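Atg5 (Kluyveromyces marxianus, PDB 3VQI) takes part in autophagic vesicle formation and cytoplasm-to-vacuole transport, and is required for selective degradation of the nucleus by autophagy. Local coordinates at residues Pro201-Thr206 with Phe268-Thr273; Ile243-Asp248 with Phe262-Gly267. All coordinates share one frame; numbering follows the deposited sequence.

Contact 1 (Pro201-Thr206 with Phe268-Thr273)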
ATOM      1  N   PRO A 201     -10.319  -7.881   8.205  1.00 72.37           N
ATOM      2  CA  PRO A 201     -10.161  -6.787   7.234  1.00 69.86           C
ATOM      3  C   PRO A 201      -9.749  -7.266   5.841  1.00 67.03           C
ATOM      4  O   PRO A 201      -8.610  -7.679   5.628  1.00 65.83           O
ATOM      5  CB  PRO A 201      -9.091  -5.906   7.877  1.00 70.19           C
ATOM      6  CG  PRO A 201      -9.288  -6.157   9.351  1.00 71.31           C
ATOM      7  CD  PRO A 201      -9.459  -7.655   9.380  1.00 71.22           C
ATOM      8  N   VAL A 202     -10.680  -7.216   4.896  1.00 64.73           N
ATOM      9  CA  VAL A 202     -10.379  -7.651   3.544  1.00 63.01           C
ATOM     10  C   VAL A 202     -10.813  -6.623   2.520  1.00 62.57           C
ATOM     11  O   VAL A 202     -11.855  -5.972   2.667  1.00 63.50           O
ATOM     12  CB  VAL A 202     -11.074  -8.971   3.197  1.00 63.10           C
ATOM     13  CG1 VAL A 202     -10.541  -9.500   1.874  1.00 63.16           C
ATOM     14  CG2 VAL A 202     -10.845  -9.980   4.288  1.00 64.53           C
ATOM     15  N   ARG A 203     -10.001  -6.481   1.481  1.00 60.24           N
ATOM     16  CA  ARG A 203     -10.290  -5.543   0.408  1.00 56.80           C
ATOM     17  C   ARG A 203      -9.944  -6.212  -0.896  1.00 55.91           C
ATOM     18  O   ARG A 203      -8.851  -6.761  -1.053  1.00 54.93           O
ATOM     19  CB  ARG A 203      -9.492  -4.254   0.596  1.00 54.57           C
ATOM     20  CG  ARG A 203     -10.092  -3.355   1.661  1.00 50.18           C
ATOM     21  CD  ARG A 203      -9.206  -2.172   1.976  1.00 48.35           C
ATOM     22  NE  ARG A 203      -9.846  -1.297   2.949  1.00 43.98           N
ATOM     23  CZ  ARG A 203      -9.251  -0.254   3.514  1.00 44.93           C
ATOM     24  NH1 ARG A 203      -7.995   0.043   3.205  1.00 46.29           N
ATOM     25  NH2 ARG A 203      -9.919   0.495   4.377  1.00 44.17           N
ATOM     26  N   VAL A 204     -10.892  -6.184  -1.825  1.00 55.58           N
ATOM     27  CA  VAL A 204     -10.693  -6.812  -3.120  1.00 56.83           C
ATOM     28  C   VAL A 204     -10.699  -5.777  -4.234  1.00 55.75           C
ATOM     29  O   VAL A 204     -11.491  -4.834  -4.204  1.00 55.12           O
ATOM     30  CB  VAL A 204     -11.805  -7.846  -3.403  1.00 57.94           C
ATOM     31  CG1 VAL A 204     -11.463  -8.650  -4.649  1.00 57.71           C
ATOM     32  CG2 VAL A 204     -11.987  -8.759  -2.201  1.00 58.50           C
ATOM     33  N   TRP A 205      -9.808  -5.951  -5.205  1.00 55.19           N
ATOM     34  CA  TRP A 205      -9.725  -5.036  -6.340  1.00 54.18           C
ATOM     35  C   TRP A 205     -10.367  -5.698  -7.536  1.00 55.00           C
ATOM     36  O   TRP A 205     -10.103  -6.867  -7.819  1.00 56.98           O
ATOM     37  CB  TRP A 205      -8.276  -4.694  -6.695  1.00 52.07           C
ATOM     38  CG  TRP A 205      -7.597  -3.794  -5.716  1.00 52.86           C
ATOM     39  CD1 TRP A 205      -6.761  -4.166  -4.700  1.00 52.24           C
ATOM     40  CD2 TRP A 205      -7.681  -2.360  -5.662  1.00 53.64           C
ATOM     41  NE1 TRP A 205      -6.314  -3.057  -4.023  1.00 53.02           N
ATOM     42  CE2 TRP A 205      -6.859  -1.937  -4.590  1.00 53.44           C
ATOM     43  CE3 TRP A 205      -8.367  -1.395  -6.414  1.00 51.88           C
ATOM     44  CZ2 TRP A 205      -6.706  -0.582  -4.255  1.00 52.99           C
ATOM     45  CZ3 TRP A 205      -8.213  -0.054  -6.080  1.00 50.90           C
ATOM     46  CH2 TRP A 205      -7.386   0.339  -5.009  1.00 52.25           C
ATOM     47  N   THR A 206     -11.217  -4.947  -8.230  1.00 54.35           N
ATOM     48  CA  THR A 206     -11.901  -5.443  -9.415  1.00 52.91           C
ATOM     49  C   THR A 206     -10.999  -5.299 -10.632  1.00 54.41           C
ATOM     50  O   THR A 206      -9.859  -4.839 -10.525  1.00 55.43           O
ATOM     51  CB  THR A 206     -13.173  -4.653  -9.683  1.00 51.16           C
ATOM     52  OG1 THR A 206     -12.846  -3.264  -9.849  1.00 52.03           O
ATOM     53  CG2 THR A 206     -14.138  -4.815  -8.531  1.00 51.59           C
ATOM     54  N   PHE A 268      -5.016  -4.621   6.345  1.00 53.57           N
ATOM     55  CA  PHE A 268      -5.923  -5.287   5.446  1.00 52.02           C
ATOM     56  C   PHE A 268      -5.205  -6.256   4.541  1.00 52.46           C
ATOM     57  O   PHE A 268      -4.040  -6.077   4.199  1.00 52.70           O
ATOM     58  CB  PHE A 268      -6.688  -4.271   4.599  1.00 50.22           C
ATOM     59  CG  PHE A 268      -7.725  -3.497   5.359  1.00 47.98           C
ATOM     60  CD1 PHE A 268      -7.357  -2.485   6.238  1.00 46.68           C
ATOM     61  CD2 PHE A 268      -9.087  -3.764   5.173  1.00 47.79           C
ATOM     62  CE1 PHE A 268      -8.330  -1.741   6.922  1.00 45.04           C
ATOM     63  CE2 PHE A 268     -10.069  -3.023   5.854  1.00 44.49           C
ATOM     64  CZ  PHE A 268      -9.685  -2.010   6.728  1.00 43.69           C
ATOM     65  N   LEU A 269      -5.920  -7.307   4.177  1.00 53.97           N
ATOM     66  CA  LEU A 269      -5.415  -8.324   3.271  1.00 53.94           C
ATOM     67  C   LEU A 269      -5.977  -7.899   1.921  1.00 53.99           C
ATOM     68  O   LEU A 269      -7.193  -7.803   1.758  1.00 55.40           O
ATOM     69  CB  LEU A 269      -5.973  -9.689   3.661  1.00 53.30           C
ATOM     70  CG  LEU A 269      -5.898 -10.829   2.649  1.00 51.97           C
ATOM     71  CD1 LEU A 269      -4.453 -11.248   2.343  1.00 48.62           C
ATOM     72  CD2 LEU A 269      -6.696 -11.966   3.247  1.00 50.41           C
ATOM     73  N   TYR A 270      -5.106  -7.623   0.964  1.00 53.46           N
ATOM     74  CA  TYR A 270      -5.567  -7.192  -0.343  1.00 53.20           C
ATOM     75  C   TYR A 270      -5.515  -8.280  -1.394  1.00 54.10           C
ATOM     76  O   TYR A 270      -4.482  -8.911  -1.617  1.00 53.91           O
ATOM     77  CB  TYR A 270      -4.746  -5.995  -0.850  1.00 50.63           C
ATOM     78  CG  TYR A 270      -4.949  -4.714  -0.083  1.00 48.04           C
ATOM     79  CD1 TYR A 270      -4.267  -4.474   1.110  1.00 45.37           C
ATOM     80  CD2 TYR A 270      -5.816  -3.730  -0.555  1.00 45.54           C
ATOM     81  CE1 TYR A 270      -4.443  -3.283   1.806  1.00 42.89           C
ATOM     82  CE2 TYR A 270      -6.002  -2.542   0.135  1.00 43.55           C
ATOM     83  CZ  TYR A 270      -5.313  -2.322   1.316  1.00 43.56           C
ATOM     84  OH  TYR A 270      -5.511  -1.148   2.012  1.00 40.27           O
ATOM     85  N   LEU A 271      -6.645  -8.486  -2.050  1.00 55.34           N
ATOM     86  CA  LEU A 271      -6.719  -9.459  -3.118  1.00 58.12           C
ATOM     87  C   LEU A 271      -6.870  -8.709  -4.431  1.00 59.14           C
ATOM     88  O   LEU A 271      -7.719  -7.823  -4.556  1.00 58.96           O
ATOM     89  CB  LEU A 271      -7.924 -10.374  -2.932  1.00 59.26           C
ATOM     90  CG  LEU A 271      -7.748 -11.659  -2.126  1.00 61.16           C
ATOM     91  CD1 LEU A 271      -7.394 -11.330  -0.682  1.00 62.95           C
ATOM     92  CD2 LEU A 271      -9.045 -12.464  -2.205  1.00 62.12           C
ATOM     93  N   VAL A 272      -6.028  -9.043  -5.397  1.00 60.84           N
ATOM     94  CA  VAL A 272      -6.111  -8.439  -6.715  1.00 62.32           C
ATOM     95  C   VAL A 272      -6.587  -9.534  -7.668  1.00 64.77           C
ATOM     96  O   VAL A 272      -5.887 -10.522  -7.901  1.00 64.68           O
ATOM     97  CB  VAL A 272      -4.753  -7.902  -7.173  1.00 61.46           C
ATOM     98  CG1 VAL A 272      -4.767  -7.648  -8.673  1.00 62.14           C
ATOM     99  CG2 VAL A 272      -4.451  -6.608  -6.439  1.00 61.89           C
ATOM    100  N   THR A 273      -7.794  -9.357  -8.194  1.00 67.53           N
ATOM    101  CA  THR A 273      -8.395 -10.312  -9.118  1.00 70.91           C
ATOM    102  C   THR A 273      -7.737 -10.309 -10.493  1.00 73.54           C
ATOM    103  O   THR A 273      -7.121  -9.321 -10.908  1.00 74.41           O
ATOM    104  CB  THR A 273      -9.880 -10.009  -9.323  1.00 70.50           C
ATOM    105  OG1 THR A 273     -10.028  -8.628  -9.683  1.00 68.45           O
ATOM    106  CG2 THR A 273     -10.669 -10.304  -8.054  1.00 69.06           C
TER
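Val202-Trp205 and Leu269-Val272 pair as neighbouring parallel strands, their axes 4.8 Å apart at closest approach and 19° from parallel. Backbone bonds alternate in direction: Leu269 N to Pro201 O, Arg203 N to Leu269 O, Leu271 N to Arg203 O and Trp205 N to Leu271 O. Past the last of these, Thr273 OG1 donates to Trp205 O at 2.6 Å, in the carbonyl plane. The Thr273 N bond to the same oxygen is weak.

Arg203 and Phe268 form a cation-pi stack. The guanidinium lies flat on the ring, planes 17° apart, with CZ of Arg203 3.6 Å from the Phe268 ring centroid. Pro201 CB sits on the opposite face of that ring, toward its rim, 3.4 Å from Phe268 CD2. The arginine chain is extended from CG to NE and runs beside Tyr270. Its NH1 donates to Tyr270 OH at 3.0 Å, close to the guanidinium plane. Tyr270 OH also bonds Asp266, while Arg203 NE and NH2 bond Gln213 and Gln146. A leucine in place of Arg203 would probably leave one face of Phe268 without its cation and Tyr270 OH without this donor. On the sheet face that carries Arg203 and Tyr270, Trp205 NE1 comes 3.6 Å from Tyr270 CD2, and Trp205 CD1 touches Val272 CG2.

Val202, Val204, Leu269 and Leu271 line the other face of this UblB-domain sheet. There helix 255-262 packs on Leu269. Helix 89-96 meets Trp205, Tyr270 and Val272 on the Arg203 face, helix 135-155 touches Pro201 and Arg203, and strand 211-212 flanks 202-205.

Contact 2 (Ile243-Asp248 with Phe262-Gly267); sequences IIQGID and FASIDG
Phe262 packs against the beta hairpin of Ile243-Asp248, whose type I' turn runs from Ile244 to Ile247. Both segments belong to the ubiquitin-like UblB domain. Phe262 ends helix 255-262, and its side chain meets Ile244, Gln245 and Ile247 of the hairpin. Ile244 approaches the root of the ring: its CG2, anti to the backbone N, lies 3.6 Å from Phe262 CB. Ile247 reaches the far end. There CD1, the last atom of the Ile247 chain, comes 3.3 Å from Phe262 CZ and also meets CE1. The two side chains cross at about a right angle. Phe262 CB and CD1 also meet Gln245 CG, at 3.9 and 4.0 Å.

Gln245 makes the polar link. The bend of its chain at chi2 (-68°) places CD beside the helix end, and NE2, bonded to CD, then meets the backbone O of Phe262. The amide plane is tilted 39° from the Phe262 ring. The same nitrogen also bonds Asp45 OD2, so two acceptors hold it. Asp45 OD1 takes the backbone N-H of Ile265, so this one carboxylate ties both segments. Val11 of helix 6-12 touches both Gln245 and Phe262. Gln245 NE2 donates to Phe262 O at 3.2 Å; the oxygen lies nearly in the amide plane, while the donor stands 41° out of the carbonyl plane.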
ATOM      1  N   ILE A 243      -3.991 -12.462  -6.789  1.00 77.92           N
ATOM      2  CA  ILE A 243      -2.692 -11.862  -6.494  1.00 74.59           C
ATOM      3  C   ILE A 243      -2.668 -11.240  -5.105  1.00 73.14           C
ATOM      4  O   ILE A 243      -3.395 -10.288  -4.825  1.00 74.19           O
ATOM      5  CB  ILE A 243      -2.291 -10.778  -7.507  1.00 74.01           C
ATOM      6  CG1 ILE A 243      -2.111 -11.389  -8.899  1.00 72.50           C
ATOM      7  CG2 ILE A 243      -0.982 -10.138  -7.067  1.00 74.10           C
ATOM      8  CD1 ILE A 243      -1.510 -10.429  -9.920  1.00 69.58           C
ATOM      9  N   ILE A 244      -1.834 -11.799  -4.233  1.00 70.84           N
ATOM     10  CA  ILE A 244      -1.695 -11.309  -2.871  1.00 67.45           C
ATOM     11  C   ILE A 244      -0.221 -11.124  -2.570  1.00 66.91           C
ATOM     12  O   ILE A 244       0.584 -12.009  -2.848  1.00 66.87           O
ATOM     13  CB  ILE A 244      -2.259 -12.297  -1.860  1.00 66.77           C
ATOM     14  CG1 ILE A 244      -3.747 -12.514  -2.128  1.00 65.42           C
ATOM     15  CG2 ILE A 244      -2.032 -11.778  -0.453  1.00 65.63           C
ATOM     16  CD1 ILE A 244      -4.381 -13.544  -1.225  1.00 64.56           C
ATOM     17  N   GLN A 245       0.127  -9.969  -2.012  1.00 65.30           N
ATOM     18  CA  GLN A 245       1.509  -9.671  -1.670  1.00 64.34           C
ATOM     19  C   GLN A 245       2.491 -10.015  -2.783  1.00 66.35           C
ATOM     20  O   GLN A 245       3.642 -10.364  -2.515  1.00 66.63           O
ATOM     21  CB  GLN A 245       1.891 -10.409  -0.391  1.00 61.24           C
ATOM     22  CG  GLN A 245       1.358  -9.761   0.869  1.00 56.61           C
ATOM     23  CD  GLN A 245       2.025  -8.428   1.139  1.00 55.72           C
ATOM     24  OE1 GLN A 245       2.998  -8.059   0.472  1.00 55.23           O
ATOM     25  NE2 GLN A 245       1.517  -7.701   2.126  1.00 54.76           N
ATOM     26  N   GLY A 246       2.028  -9.919  -4.028  1.00 67.93           N
ATOM     27  CA  GLY A 246       2.880 -10.196  -5.172  1.00 69.94           C
ATOM     28  C   GLY A 246       3.017 -11.656  -5.573  1.00 72.87           C
ATOM     29  O   GLY A 246       3.857 -12.006  -6.411  1.00 72.31           O
ATOM     30  N   ILE A 247       2.195 -12.518  -4.984  1.00 74.48           N
ATOM     31  CA  ILE A 247       2.260 -13.934  -5.305  1.00 76.06           C
ATOM     32  C   ILE A 247       0.891 -14.500  -5.669  1.00 77.59           C
ATOM     33  O   ILE A 247      -0.130 -14.133  -5.078  1.00 75.40           O
ATOM     34  CB  ILE A 247       2.876 -14.739  -4.129  1.00 76.56           C
ATOM     35  CG1 ILE A 247       2.076 -14.503  -2.848  1.00 76.88           C
ATOM     36  CG2 ILE A 247       4.326 -14.310  -3.905  1.00 75.89           C
ATOM     37  CD1 ILE A 247       2.788 -14.969  -1.595  1.00 77.60           C
ATOM     38  N   ASP A 248       0.883 -15.378  -6.671  1.00 80.07           N
ATOM     39  CA  ASP A 248      -0.343 -16.016  -7.138  1.00 81.25           C
ATOM     40  C   ASP A 248      -0.786 -17.049  -6.111  1.00 82.08           C
ATOM     41  O   ASP A 248      -0.083 -18.024  -5.870  1.00 82.53           O
ATOM     42  CB  ASP A 248      -0.115 -16.701  -8.491  1.00 80.97           C
ATOM     43  CG  ASP A 248       0.281 -15.723  -9.591  1.00 81.90           C
ATOM     44  OD1 ASP A 248      -0.414 -14.701  -9.767  1.00 82.32           O
ATOM     45  OD2 ASP A 248       1.283 -15.978 -10.293  1.00 82.87           O
ATOM     46  N   PHE A 262      -0.473 -12.702   5.244  1.00 63.86           N
ATOM     47  CA  PHE A 262      -0.299 -11.715   4.182  1.00 60.27           C
ATOM     48  C   PHE A 262      -0.900 -10.322   4.322  1.00 58.47           C
ATOM     49  O   PHE A 262      -0.789  -9.518   3.396  1.00 56.61           O
ATOM     50  CB  PHE A 262      -0.779 -12.310   2.861  1.00 61.13           C
ATOM     51  CG  PHE A 262       0.025 -13.484   2.396  1.00 61.14           C
ATOM     52  CD1 PHE A 262       1.415 -13.444   2.422  1.00 61.47           C
ATOM     53  CD2 PHE A 262      -0.606 -14.614   1.875  1.00 61.76           C
ATOM     54  CE1 PHE A 262       2.169 -14.514   1.931  1.00 63.57           C
ATOM     55  CE2 PHE A 262       0.137 -15.686   1.381  1.00 62.22           C
ATOM     56  CZ  PHE A 262       1.528 -15.638   1.407  1.00 62.20           C
ATOM     57  N   ALA A 263      -1.540 -10.029   5.448  1.00 56.89           N
ATOM     58  CA  ALA A 263      -2.119  -8.706   5.646  1.00 55.90           C
ATOM     59  C   ALA A 263      -1.023  -7.660   5.452  1.00 56.22           C
ATOM     60  O   ALA A 263       0.131  -7.881   5.827  1.00 56.72           O
ATOM     61  CB  ALA A 263      -2.709  -8.587   7.037  1.00 54.59           C
ATOM     62  N   SER A 264      -1.389  -6.525   4.868  1.00 55.29           N
ATOM     63  CA  SER A 264      -0.433  -5.453   4.605  1.00 53.84           C
ATOM     64  C   SER A 264      -0.217  -4.594   5.850  1.00 52.95           C
ATOM     65  O   SER A 264      -0.976  -4.692   6.803  1.00 54.53           O
ATOM     66  CB  SER A 264      -0.933  -4.618   3.428  1.00 52.06           C
ATOM     67  OG  SER A 264      -1.115  -5.452   2.294  1.00 49.90           O
ATOM     68  N   ILE A 265       0.810  -3.750   5.840  1.00 51.32           N
ATOM     69  CA  ILE A 265       1.124  -2.916   7.000  1.00 51.67           C
ATOM     70  C   ILE A 265      -0.004  -2.047   7.520  1.00 49.83           C
ATOM     71  O   ILE A 265       0.127  -1.438   8.575  1.00 47.79           O
ATOM     72  CB  ILE A 265       2.332  -1.975   6.735  1.00 54.14           C
ATOM     73  CG1 ILE A 265       2.090  -1.179   5.451  1.00 53.19           C
ATOM     74  CG2 ILE A 265       3.636  -2.783   6.684  1.00 53.41           C
ATOM     75  CD1 ILE A 265       3.124  -0.118   5.188  1.00 56.14           C
ATOM     76  N   ASP A 266      -1.102  -1.961   6.781  1.00 49.77           N
ATOM     77  CA  ASP A 266      -2.202  -1.129   7.234  1.00 49.74           C
ATOM     78  C   ASP A 266      -3.322  -1.943   7.874  1.00 51.03           C
ATOM     79  O   ASP A 266      -4.327  -1.384   8.319  1.00 52.70           O
ATOM     80  CB  ASP A 266      -2.750  -0.286   6.082  1.00 48.15           C
ATOM     81  CG  ASP A 266      -3.460  -1.115   5.028  1.00 47.82           C
ATOM     82  OD1 ASP A 266      -4.119  -0.494   4.174  1.00 45.29           O
ATOM     83  OD2 ASP A 266      -3.361  -2.371   5.048  1.00 48.43           O
ATOM     84  N   GLY A 267      -3.154  -3.260   7.911  1.00 50.69           N
ATOM     85  CA  GLY A 267      -4.154  -4.100   8.550  1.00 53.87           C
ATOM     86  C   GLY A 267      -5.139  -4.820   7.648  1.00 54.14           C
ATOM     87  O   GLY A 267      -6.011  -5.552   8.120  1.00 53.60           O
TER

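Overall arrangement
Both contacts lie in the UblB domain, their centres about 8 Å apart, and contact 2 is nested within the chain loop that contact 1 closes. Segment 262-267 runs directly into 268-273, so the turn after helix 255-262 leads into the strand paired with 202-205. A probable hydrogen bond from Ile243 N to Val272 O (2.9 Å) joins the hairpin to that strand. Packing adds further links: Pro201 CB lies 3.1 Å from Gly267 O, and Tyr270 CD1 lies 3.5 Å from Ser264 OG. Asp266, already named as a partner of Tyr270, also takes the backbone N-H of Phe268 through OD2.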